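Local coordinates for protein A-adding tRNA nucleotidyltransferase (Aquifex aeolicus, PDB 4WBY) that adds the terminal adenosine to tRNA ending in CC, using ATP and magnesium, to complete the CCA end, at residues Ile19-Val30 against Val46-Leu57; Arg1-Ile9 against Leu131-Asp139. All coordinates share one frame; numbering follows the deposited sequence.

Contact 1. Residues Ile19-Val30 against Val46-Leu57; sequences IAKEMGLRAYIV and VDFVVEGNAIEL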
loop_
_atom_site.group_PDB
_atom_site.type_symbol
_atom_site.label_atom_id
_atom_site.label_comp_id
_atom_site.label_asym_id
_atom_site.label_seq_id
_atom_site.Cartn_x
_atom_site.Cartn_y
_atom_site.Cartn_z
ATOM N N ILE A 19 12.681 17.787 -26.631
ATOM C CA ILE A 19 13.990 17.155 -26.574
ATOM C C ILE A 19 13.974 15.843 -27.355
ATOM O O ILE A 19 14.921 15.538 -28.076
ATOM C CB ILE A 19 14.428 16.901 -25.113
ATOM C CG1 ILE A 19 14.606 18.234 -24.379
ATOM C CG2 ILE A 19 15.728 16.117 -25.058
ATOM C CD1 ILE A 19 14.809 18.076 -22.892
ATOM N N ALA A 20 12.894 15.073 -27.225
ATOM C CA ALA A 20 12.783 13.828 -27.981
ATOM C C ALA A 20 12.931 14.086 -29.481
ATOM O O ALA A 20 13.694 13.392 -30.166
ATOM C CB ALA A 20 11.455 13.130 -27.683
ATOM N N LYS A 21 12.224 15.091 -29.990
ATOM C CA LYS A 21 12.331 15.427 -31.407
ATOM C C LYS A 21 13.761 15.812 -31.783
ATOM O O LYS A 21 14.262 15.388 -32.828
ATOM C CB LYS A 21 11.386 16.565 -31.790
ATOM C CG LYS A 21 11.402 16.857 -33.295
ATOM C CD LYS A 21 10.789 15.693 -34.062
ATOM C CE LYS A 21 10.958 15.831 -35.558
ATOM N NZ LYS A 21 12.363 15.614 -35.970
ATOM N N GLU A 22 14.418 16.609 -30.936
ATOM C CA GLU A 22 15.798 17.021 -31.207
ATOM C C GLU A 22 16.724 15.811 -31.334
ATOM O O GLU A 22 17.690 15.832 -32.106
ATOM C CB GLU A 22 16.317 17.950 -30.106
ATOM C CG GLU A 22 15.597 19.286 -29.992
ATOM C CD GLU A 22 16.041 20.082 -28.774
ATOM O OE1 GLU A 22 17.190 19.896 -28.323
ATOM O OE2 GLU A 22 15.236 20.890 -28.261
ATOM N N MET A 23 16.415 14.758 -30.582
ATOM C CA MET A 23 17.212 13.535 -30.576
ATOM C C MET A 23 16.739 12.480 -31.572
ATOM O O MET A 23 17.332 11.402 -31.674
ATOM C CB MET A 23 17.212 12.930 -29.178
ATOM C CG MET A 23 17.790 13.849 -28.148
ATOM S SD MET A 23 17.751 13.105 -26.525
ATOM C CE MET A 23 18.803 14.269 -25.665
ATOM N N GLY A 24 15.662 12.780 -32.287
ATOM C CA GLY A 24 15.089 11.831 -33.227
ATOM C C GLY A 24 14.372 10.672 -32.554
ATOM O O GLY A 24 14.271 9.581 -33.121
ATOM N N LEU A 25 13.866 10.910 -31.345
ATOM C CA LEU A 25 13.181 9.879 -30.566
ATOM C C LEU A 25 11.719 10.225 -30.350
ATOM O O LEU A 25 11.275 11.308 -30.718
ATOM C CB LEU A 25 13.862 9.698 -29.212
ATOM C CG LEU A 25 15.380 9.558 -29.289
ATOM C CD1 LEU A 25 15.973 9.402 -27.900
ATOM C CD2 LEU A 25 15.757 8.382 -30.185
ATOM N N ARG A 26 10.976 9.307 -29.740
ATOM C CA ARG A 26 9.609 9.586 -29.300
ATOM C C ARG A 26 9.465 9.258 -27.829
ATOM O O ARG A 26 10.130 8.351 -27.324
ATOM C CB ARG A 26 8.583 8.797 -30.118
ATOM C CG ARG A 26 8.575 9.197 -31.582
ATOM C CD ARG A 26 7.500 8.471 -32.378
ATOM N NE ARG A 26 6.153 8.866 -31.974
ATOM C CZ ARG A 26 5.552 9.986 -32.355
ATOM N NH1 ARG A 26 6.179 10.848 -33.147
ATOM N NH2 ARG A 26 4.320 10.247 -31.945
ATOM N N ALA A 27 8.598 9.997 -27.146
ATOM C CA ALA A 27 8.403 9.821 -25.713
ATOM C C ALA A 27 6.931 9.868 -25.344
ATOM O O ALA A 27 6.129 10.554 -25.999
ATOM C CB ALA A 27 9.174 10.885 -24.931
ATOM N N TYR A 28 6.596 9.172 -24.262
ATOM C CA TYR A 28 5.216 8.973 -23.834
ATOM C C TYR A 28 5.129 8.911 -22.321
ATOM O O TYR A 28 5.990 8.334 -21.677
ATOM C CB TYR A 28 4.646 7.665 -24.408
ATOM C CG TYR A 28 4.903 7.465 -25.878
ATOM C CD1 TYR A 28 3.950 7.825 -26.829
ATOM C CD2 TYR A 28 6.106 6.929 -26.320
ATOM C CE1 TYR A 28 4.196 7.650 -28.181
ATOM C CE2 TYR A 28 6.355 6.746 -27.654
ATOM C CZ TYR A 28 5.401 7.094 -28.582
ATOM O OH TYR A 28 5.682 6.896 -29.911
ATOM N N ILE A 29 4.081 9.492 -21.750
ATOM C CA ILE A 29 3.747 9.222 -20.352
ATOM C C ILE A 29 3.044 7.869 -20.339
ATOM O O ILE A 29 2.223 7.608 -21.212
ATOM C CB ILE A 29 2.847 10.315 -19.758
ATOM C CG1 ILE A 29 3.563 11.658 -19.795
ATOM C CG2 ILE A 29 2.445 9.968 -18.329
ATOM C CD1 ILE A 29 2.646 12.841 -19.550
ATOM N N VAL A 30 3.378 6.991 -19.391
ATOM C CA VAL A 30 2.863 5.614 -19.444
ATOM C C VAL A 30 2.367 5.058 -18.111
ATOM O O VAL A 30 2.836 5.452 -17.045
ATOM C CB VAL A 30 3.922 4.613 -19.949
ATOM C CG1 VAL A 30 4.418 4.987 -21.338
ATOM C CG2 VAL A 30 5.070 4.517 -18.956
ATOM N N VAL A 46 5.811 11.041 -12.317
ATOM C CA VAL A 46 5.502 10.823 -13.718
ATOM C C VAL A 46 6.503 9.876 -14.356
ATOM O O VAL A 46 7.719 10.085 -14.254
ATOM C CB VAL A 46 5.486 12.155 -14.498
ATOM C CG1 VAL A 46 4.974 11.959 -15.927
ATOM C CG2 VAL A 46 4.640 13.189 -13.770
ATOM N N ASP A 47 5.977 8.841 -15.013
ATOM C CA ASP A 47 6.790 7.838 -15.691
ATOM C C ASP A 47 6.710 8.019 -17.197
ATOM O O ASP A 47 5.614 8.119 -17.758
ATOM C CB ASP A 47 6.337 6.425 -15.317
ATOM C CG ASP A 47 6.413 6.161 -13.831
ATOM O OD1 ASP A 47 7.276 6.764 -13.157
ATOM O OD2 ASP A 47 5.603 5.340 -13.339
ATOM N N PHE A 48 7.871 8.088 -17.838
ATOM C CA PHE A 48 7.959 8.183 -19.292
ATOM C C PHE A 48 8.583 6.945 -19.893
ATOM O O PHE A 48 9.503 6.365 -19.310
ATOM C CB PHE A 48 8.810 9.380 -19.733
ATOM C CG PHE A 48 8.215 10.717 -19.434
ATOM C CD1 PHE A 48 8.455 11.344 -18.222
ATOM C CD2 PHE A 48 7.465 11.386 -20.396
ATOM C CE1 PHE A 48 7.930 12.601 -17.952
ATOM C CE2 PHE A 48 6.943 12.646 -20.130
ATOM C CZ PHE A 48 7.182 13.254 -18.908
ATOM N N VAL A 49 8.119 6.572 -21.082
ATOM C CA VAL A 49 8.804 5.578 -21.892
ATOM C C VAL A 49 9.315 6.274 -23.140
ATOM O O VAL A 49 8.617 7.101 -23.745
ATOM C CB VAL A 49 7.896 4.378 -22.253
ATOM C CG1 VAL A 49 8.475 3.560 -23.416
ATOM C CG2 VAL A 49 7.717 3.490 -21.042
ATOM N N VAL A 50 10.552 5.959 -23.500
ATOM C CA VAL A 50 11.193 6.544 -24.662
ATOM C C VAL A 50 11.468 5.454 -25.675
ATOM O O VAL A 50 12.008 4.407 -25.327
ATOM C CB VAL A 50 12.510 7.252 -24.278
ATOM C CG1 VAL A 50 13.192 7.888 -25.510
ATOM C CG2 VAL A 50 12.250 8.293 -23.185
ATOM N N GLU A 51 11.077 5.682 -26.922
ATOM C CA GLU A 51 11.497 4.804 -27.998
ATOM C C GLU A 51 12.868 5.294 -28.420
ATOM O O GLU A 51 12.987 6.193 -29.249
ATOM C CB GLU A 51 10.497 4.816 -29.158
ATOM C CG GLU A 51 9.191 4.074 -28.835
ATOM C CD GLU A 51 8.103 4.263 -29.887
ATOM O OE1 GLU A 51 7.977 5.366 -30.442
ATOM O OE2 GLU A 51 7.365 3.298 -30.164
ATOM N N GLY A 52 13.900 4.713 -27.810
ATOM C CA GLY A 52 15.259 5.191 -27.963
ATOM C C GLY A 52 15.933 5.325 -26.610
ATOM O O GLY A 52 15.447 4.798 -25.612
ATOM N N ASN A 53 17.055 6.036 -26.574
ATOM C CA ASN A 53 17.872 6.099 -25.368
ATOM C C ASN A 53 17.296 7.023 -24.291
ATOM O O ASN A 53 17.556 8.232 -24.284
ATOM C CB ASN A 53 19.293 6.530 -25.734
ATOM C CG ASN A 53 20.284 6.268 -24.619
ATOM O OD1 ASN A 53 19.945 6.363 -23.442
ATOM N ND2 ASN A 53 21.516 5.931 -24.985
ATOM N N ALA A 54 16.528 6.437 -23.377
ATOM C CA ALA A 54 15.880 7.185 -22.299
ATOM C C ALA A 54 16.875 7.876 -21.377
ATOM O O ALA A 54 16.619 8.969 -20.880
ATOM C CB ALA A 54 14.996 6.265 -21.490
ATOM N N ILE A 55 18.004 7.231 -21.132
ATOM C CA ILE A 55 19.001 7.812 -20.245
ATOM C C ILE A 55 19.565 9.104 -20.832
ATOM O O ILE A 55 19.719 10.098 -20.122
ATOM C CB ILE A 55 20.126 6.812 -19.952
ATOM C CG1 ILE A 55 19.551 5.642 -19.146
ATOM C CG2 ILE A 55 21.271 7.480 -19.188
ATOM C CD1 ILE A 55 20.540 4.527 -18.846
ATOM N N GLU A 56 19.841 9.120 -22.131
ATOM C CA GLU A 56 20.390 10.333 -22.716
ATOM C C GLU A 56 19.345 11.450 -22.755
ATOM O O GLU A 56 19.682 12.618 -22.574
ATOM C CB GLU A 56 20.966 10.054 -24.104
ATOM C CG GLU A 56 22.281 9.266 -24.059
ATOM C CD GLU A 56 23.349 9.897 -23.152
ATOM O OE1 GLU A 56 23.593 11.120 -23.253
ATOM O OE2 GLU A 56 23.951 9.162 -22.337
ATOM N N LEU A 57 18.076 11.103 -22.953
ATOM C CA LEU A 57 17.030 12.120 -22.909
ATOM C C LEU A 57 16.946 12.715 -21.495
ATOM O O LEU A 57 16.899 13.937 -21.320
ATOM C CB LEU A 57 15.676 11.537 -23.339
ATOM C CG LEU A 57 14.551 12.547 -23.588
ATOM C CD1 LEU A 57 13.533 11.944 -24.523
ATOM C CD2 LEU A 57 13.857 12.984 -22.308
HETATM O O HOH W 1 3.232 4.730 -14.452
#
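Two antiparallel strands in the sheet of the nucleotidyltransferase head domain, 26-30 and 46-51, pair here, with Tyr28 facing Val49 as a hydrogen-bonded pair and Ile29 facing Phe48 as a non-hydrogen-bonded one. Val49 N donates to Tyr28 O at 2.8 Å, Tyr28 N returns a bond to Val49 O, and Val30 N reaches Asp47 O. On the face carrying Ala27, Ile29, Phe48 and Val50, the Ile29 side chain runs alongside the Phe48 ring, CG1 lying 3.5 Å from CE2; Phe89 of the next strand stacks on that ring, and Val16 of helix 7-22 also covers this face. Leu57, from the helix behind strand 46-51, has CG anti to its backbone N (chi1 -169°), which sends CD1 to Ala20 CB and brings CG against Ile19 CG2, joining the two helices. Helix 7-22 ends in a Schellman motif at Gly24, and as the chain passes into strand 26-30 Leu25 lays CD2 3.9 Å from Gly52 CA, where a side chain would clash. On the face with Arg26, Tyr28, Val49 and Glu51, polar groups are linked. Tyr28 OH donates to Glu51 OE1 at 2.8 Å, meeting it from above the carboxylate plane, with ring and carboxylate turned 88° apart. The same hydroxyl accepts from Arg26 NE, the phenol oxygen lying in the guanidinium plane at its edge, while Arg26 NH2 is paired with Glu132; the hydroxyl is thus both donor and acceptor, which limits its rotation. Glu51 OE2 is held by Leu111 N. At the end of the pairing by Val30, a water donates both to OD2 of Asp47, inferred to bind magnesium, and to Val30 O, 2.7 Å from each.

Contact 2. Residues Arg1-Ile9 against Leu131-Asp139; sequences RKIKVPENI and LEDYGTLID. With SO4 (sulfate ion), chain F; SO4 (sulfate ion), chain C.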
loop_
_atom_site.group_PDB
_atom_site.type_symbol
_atom_site.label_atom_id
_atom_site.label_comp_id
_atom_site.label_asym_id
_atom_site.label_seq_id
_atom_site.Cartn_x
_atom_site.Cartn_y
_atom_site.Cartn_z
ATOM N N ARG A 1 -8.372 9.669 -29.372
ATOM C CA ARG A 1 -8.823 10.604 -28.348
ATOM C C ARG A 1 -7.643 11.370 -27.772
ATOM O O ARG A 1 -6.524 10.856 -27.735
ATOM C CB ARG A 1 -9.560 9.869 -27.217
ATOM C CG ARG A 1 -10.707 8.991 -27.669
ATOM C CD ARG A 1 -11.451 8.414 -26.477
ATOM N NE ARG A 1 -12.439 7.431 -26.908
ATOM C CZ ARG A 1 -13.622 7.751 -27.420
ATOM N NH1 ARG A 1 -13.959 9.031 -27.534
ATOM N NH2 ARG A 1 -14.467 6.798 -27.810
ATOM N N LYS A 2 -7.899 12.595 -27.326
ATOM C CA LYS A 2 -6.871 13.384 -26.655
ATOM C C LYS A 2 -7.304 13.813 -25.260
ATOM O O LYS A 2 -8.483 14.027 -24.990
ATOM C CB LYS A 2 -6.510 14.625 -27.476
ATOM C CG LYS A 2 -5.801 14.304 -28.780
ATOM C CD LYS A 2 -5.343 15.567 -29.483
ATOM C CE LYS A 2 -4.491 15.243 -30.696
ATOM N NZ LYS A 2 -4.182 16.464 -31.486
ATOM N N ILE A 3 -6.338 13.957 -24.369
ATOM C CA ILE A 3 -6.624 14.630 -23.113
ATOM C C ILE A 3 -5.726 15.838 -22.957
ATOM O O ILE A 3 -4.704 15.948 -23.624
ATOM C CB ILE A 3 -6.453 13.711 -21.890
ATOM C CG1 ILE A 3 -5.439 12.605 -22.171
ATOM C CG2 ILE A 3 -7.782 13.125 -21.465
ATOM C CD1 ILE A 3 -4.034 13.096 -22.190
ATOM N N LYS A 4 -6.114 16.749 -22.074
ATOM C CA LYS A 4 -5.194 17.792 -21.662
ATOM C C LYS A 4 -4.288 17.215 -20.587
ATOM O O LYS A 4 -4.729 16.492 -19.691
ATOM C CB LYS A 4 -5.937 19.031 -21.153
ATOM C CG LYS A 4 -6.843 19.677 -22.188
ATOM C CD LYS A 4 -6.064 20.160 -23.400
ATOM C CE LYS A 4 -7.000 20.698 -24.472
ATOM N NZ LYS A 4 -7.920 21.738 -23.935
ATOM N N VAL A 5 -3.008 17.520 -20.703
ATOM C CA VAL A 5 -2.040 17.109 -19.706
ATOM C C VAL A 5 -2.272 17.965 -18.453
ATOM O O VAL A 5 -2.511 19.168 -18.563
ATOM C CB VAL A 5 -0.604 17.263 -20.259
ATOM C CG1 VAL A 5 0.432 16.935 -19.211
ATOM C CG2 VAL A 5 -0.425 16.386 -21.499
ATOM N N PRO A 6 -2.238 17.347 -17.259
ATOM C CA PRO A 6 -2.426 18.144 -16.041
ATOM C C PRO A 6 -1.491 19.343 -15.974
ATOM O O PRO A 6 -0.341 19.250 -16.407
ATOM C CB PRO A 6 -2.113 17.147 -14.925
ATOM C CG PRO A 6 -2.539 15.834 -15.506
ATOM C CD PRO A 6 -2.153 15.906 -16.961
ATOM N N GLU A 7 -1.997 20.454 -15.449
ATOM C CA GLU A 7 -1.243 21.700 -15.451
ATOM C C GLU A 7 0.105 21.567 -14.751
ATOM O O GLU A 7 1.065 22.219 -15.150
ATOM C CB GLU A 7 -2.063 22.822 -14.802
ATOM C CG GLU A 7 -3.145 23.380 -15.711
ATOM C CD GLU A 7 -3.773 24.659 -15.176
ATOM O OE1 GLU A 7 -4.932 24.943 -15.540
ATOM O OE2 GLU A 7 -3.108 25.381 -14.403
ATOM N N ASN A 8 0.198 20.727 -13.720
ATOM C CA ASN A 8 1.463 20.642 -12.994
ATOM C C ASN A 8 2.539 19.849 -13.742
ATOM O O ASN A 8 3.708 19.921 -13.390
ATOM C CB ASN A 8 1.252 20.054 -11.592
ATOM C CG ASN A 8 0.870 18.594 -11.623
ATOM O OD1 ASN A 8 0.030 18.184 -12.418
ATOM N ND2 ASN A 8 1.481 17.798 -10.743
ATOM N N ILE A 9 2.139 19.122 -14.787
ATOM C CA ILE A 9 3.043 18.291 -15.587
ATOM C C ILE A 9 3.283 18.884 -16.983
ATOM O O ILE A 9 4.235 18.525 -17.661
ATOM C CB ILE A 9 2.457 16.858 -15.738
ATOM C CG1 ILE A 9 2.278 16.211 -14.365
ATOM C CG2 ILE A 9 3.321 15.952 -16.615
ATOM C CD1 ILE A 9 1.581 14.897 -14.462
ATOM N N LEU A 131 5.531 16.012 -30.620
ATOM C CA LEU A 131 5.144 17.294 -31.189
ATOM C C LEU A 131 3.900 17.221 -32.058
ATOM O O LEU A 131 3.102 18.149 -32.062
ATOM C CB LEU A 131 6.287 17.890 -32.020
ATOM C CG LEU A 131 7.564 18.257 -31.261
ATOM C CD1 LEU A 131 8.572 18.878 -32.214
ATOM C CD2 LEU A 131 7.270 19.211 -30.102
ATOM N N GLU A 132 3.724 16.124 -32.788
ATOM C CA GLU A 132 2.688 16.119 -33.821
ATOM C C GLU A 132 1.340 15.600 -33.327
ATOM O O GLU A 132 0.323 15.788 -33.997
ATOM C CB GLU A 132 3.146 15.307 -35.032
ATOM C CG GLU A 132 2.786 13.840 -34.995
ATOM C CD GLU A 132 3.692 13.025 -34.097
ATOM O OE1 GLU A 132 4.699 13.574 -33.590
ATOM O OE2 GLU A 132 3.388 11.825 -33.900
ATOM N N ASP A 133 1.319 14.963 -32.158
ATOM C CA ASP A 133 0.072 14.395 -31.637
ATOM C C ASP A 133 -0.005 14.549 -30.119
ATOM O O ASP A 133 -0.489 13.675 -29.411
ATOM C CB ASP A 133 -0.065 12.919 -32.029
ATOM C CG ASP A 133 0.947 12.030 -31.331
ATOM O OD1 ASP A 133 1.990 12.549 -30.875
ATOM O OD2 ASP A 133 0.684 10.811 -31.217
ATOM N N TYR A 134 0.453 15.689 -29.634
ATOM C CA TYR A 134 0.553 15.933 -28.202
ATOM C C TYR A 134 -0.771 15.735 -27.478
ATOM O O TYR A 134 -1.803 16.293 -27.876
ATOM C CB TYR A 134 1.064 17.345 -27.961
ATOM C CG TYR A 134 1.322 17.666 -26.514
ATOM C CD1 TYR A 134 0.345 18.271 -25.734
ATOM C CD2 TYR A 134 2.547 17.364 -25.923
ATOM C CE1 TYR A 134 0.583 18.580 -24.405
ATOM C CE2 TYR A 134 2.798 17.670 -24.604
ATOM C CZ TYR A 134 1.816 18.281 -23.849
ATOM O OH TYR A 134 2.069 18.595 -22.540
ATOM N N GLY A 135 -0.733 14.940 -26.408
ATOM C CA GLY A 135 -1.905 14.675 -25.592
ATOM C C GLY A 135 -2.760 13.505 -26.065
ATOM O O GLY A 135 -3.757 13.185 -25.430
ATOM N N THR A 136 -2.374 12.849 -27.160
ATOM C CA THR A 136 -3.129 11.694 -27.649
ATOM C C THR A 136 -3.080 10.540 -26.650
ATOM O O THR A 136 -2.005 10.144 -26.195
ATOM C CB THR A 136 -2.602 11.211 -29.008
ATOM O OG1 THR A 136 -2.755 12.258 -29.968
ATOM C CG2 THR A 136 -3.355 9.988 -29.483
ATOM N N LEU A 137 -4.254 10.005 -26.320
ATOM C CA LEU A 137 -4.347 8.822 -25.477
ATOM C C LEU A 137 -4.147 7.597 -26.349
ATOM O O LEU A 137 -4.927 7.339 -27.266
ATOM C CB LEU A 137 -5.690 8.757 -24.753
ATOM C CG LEU A 137 -5.910 7.547 -23.840
ATOM C CD1 LEU A 137 -4.962 7.557 -22.654
ATOM C CD2 LEU A 137 -7.350 7.549 -23.363
ATOM N N ILE A 138 -3.072 6.870 -26.077
ATOM C CA ILE A 138 -2.732 5.664 -26.814
ATOM C C ILE A 138 -3.247 4.482 -26.017
ATOM O O ILE A 138 -2.773 4.196 -24.920
ATOM C CB ILE A 138 -1.219 5.564 -27.048
ATOM C CG1 ILE A 138 -0.744 6.778 -27.860
ATOM C CG2 ILE A 138 -0.863 4.261 -27.750
ATOM C CD1 ILE A 138 0.735 6.974 -27.837
ATOM N N ASP A 139 -4.246 3.817 -26.572
ATOM C CA ASP A 139 -4.968 2.769 -25.872
ATOM C C ASP A 139 -5.187 1.612 -26.832
ATOM O O ASP A 139 -6.174 1.585 -27.575
ATOM C CB ASP A 139 -6.290 3.318 -25.333
ATOM C CG ASP A 139 -7.108 2.284 -24.610
ATOM O OD1 ASP A 139 -6.579 1.204 -24.266
ATOM O OD2 ASP A 139 -8.296 2.578 -24.390
HETATM S S SO4 F . -5.276 19.873 -13.966
HETATM O O1 SO4 F . -5.383 18.463 -14.357
HETATM O O2 SO4 F . -6.606 20.389 -13.639
HETATM O O3 SO4 F . -4.404 19.978 -12.794
HETATM O O4 SO4 F . -4.722 20.656 -15.063
HETATM S S SO4 C . -12.562 3.608 -27.068
HETATM O O1 SO4 C . -12.867 2.614 -26.039
HETATM O O2 SO4 C . -13.794 3.999 -27.746
HETATM O O3 SO4 C . -11.630 3.015 -28.023
HETATM O O4 SO4 C . -11.950 4.780 -26.434
HETATM O O HOH W 2 -6.391 7.800 -29.532
HETATM O O HOH W 3 -2.580 17.838 -29.846
HETATM O O HOH W 4 -3.868 17.702 -26.378
#
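Val5 and Tyr134 cross at about a right angle, with Val5 CG2 3.5 Å from the phenol OH and close to CZ. The ring gets there because Tyr134 CG is anti to the backbone N (chi1 -175°); its OH is hydrogen-bonded to Glu10, and Arg14 makes a cation-pi contact with the ring. Further along, the Lys2 chain crosses Thr136 obliquely, CE passing 3.5 Å from OG1, and its NZ reaches Tyr134 O through a water. Thr136 OG1 donates to Asp133 O at 2.7 Å, on the same face of the carbonyl as Thr136 N, and so closes the type II turn 133-136 twice. A valine in place of Thr136 would probably leave Asp133 O with the amide bond alone and the turn less firmly tied. The backbones meet in a single bridge: Leu137 N donates to Arg1 O, and Ile3 N to Gly135 O at 2.9 Å. Gly135 has no room for a CB, which would strike Ile3 O. Beyond the bridge, the guanidinium edge of Arg1 grips a sulfate, probably from the crystallisation liquor, through NE and NH2, both bonds almost straight. The N-terminal arm is therefore held mainly by backbone bonds and bridging water, with modest apolar cover.

How the contacts relate
Contact 1 lies within the sheet and is the more buried of the two, though not wholly so, whereas contact 2 ties the N-terminal arm to the edge strand 137-138 and is more open, with water and sulfate taking part. Both use helix 7-22: contact 1 its C-terminal end, contact 2 its start. Contact 1 relies on a ladder of strand bonds with apolar packing on one face and a chain of side-chain hydrogen bonds on the other; contact 2 has one bridge, a tight turn and solvent-mediated links. They meet directly, through the Arg26-Glu132 charge pair and the packing of Tyr28 on Ile138 and of Val46 on Ile9. Chain residues 19-57 lie between the two segments of contact 2.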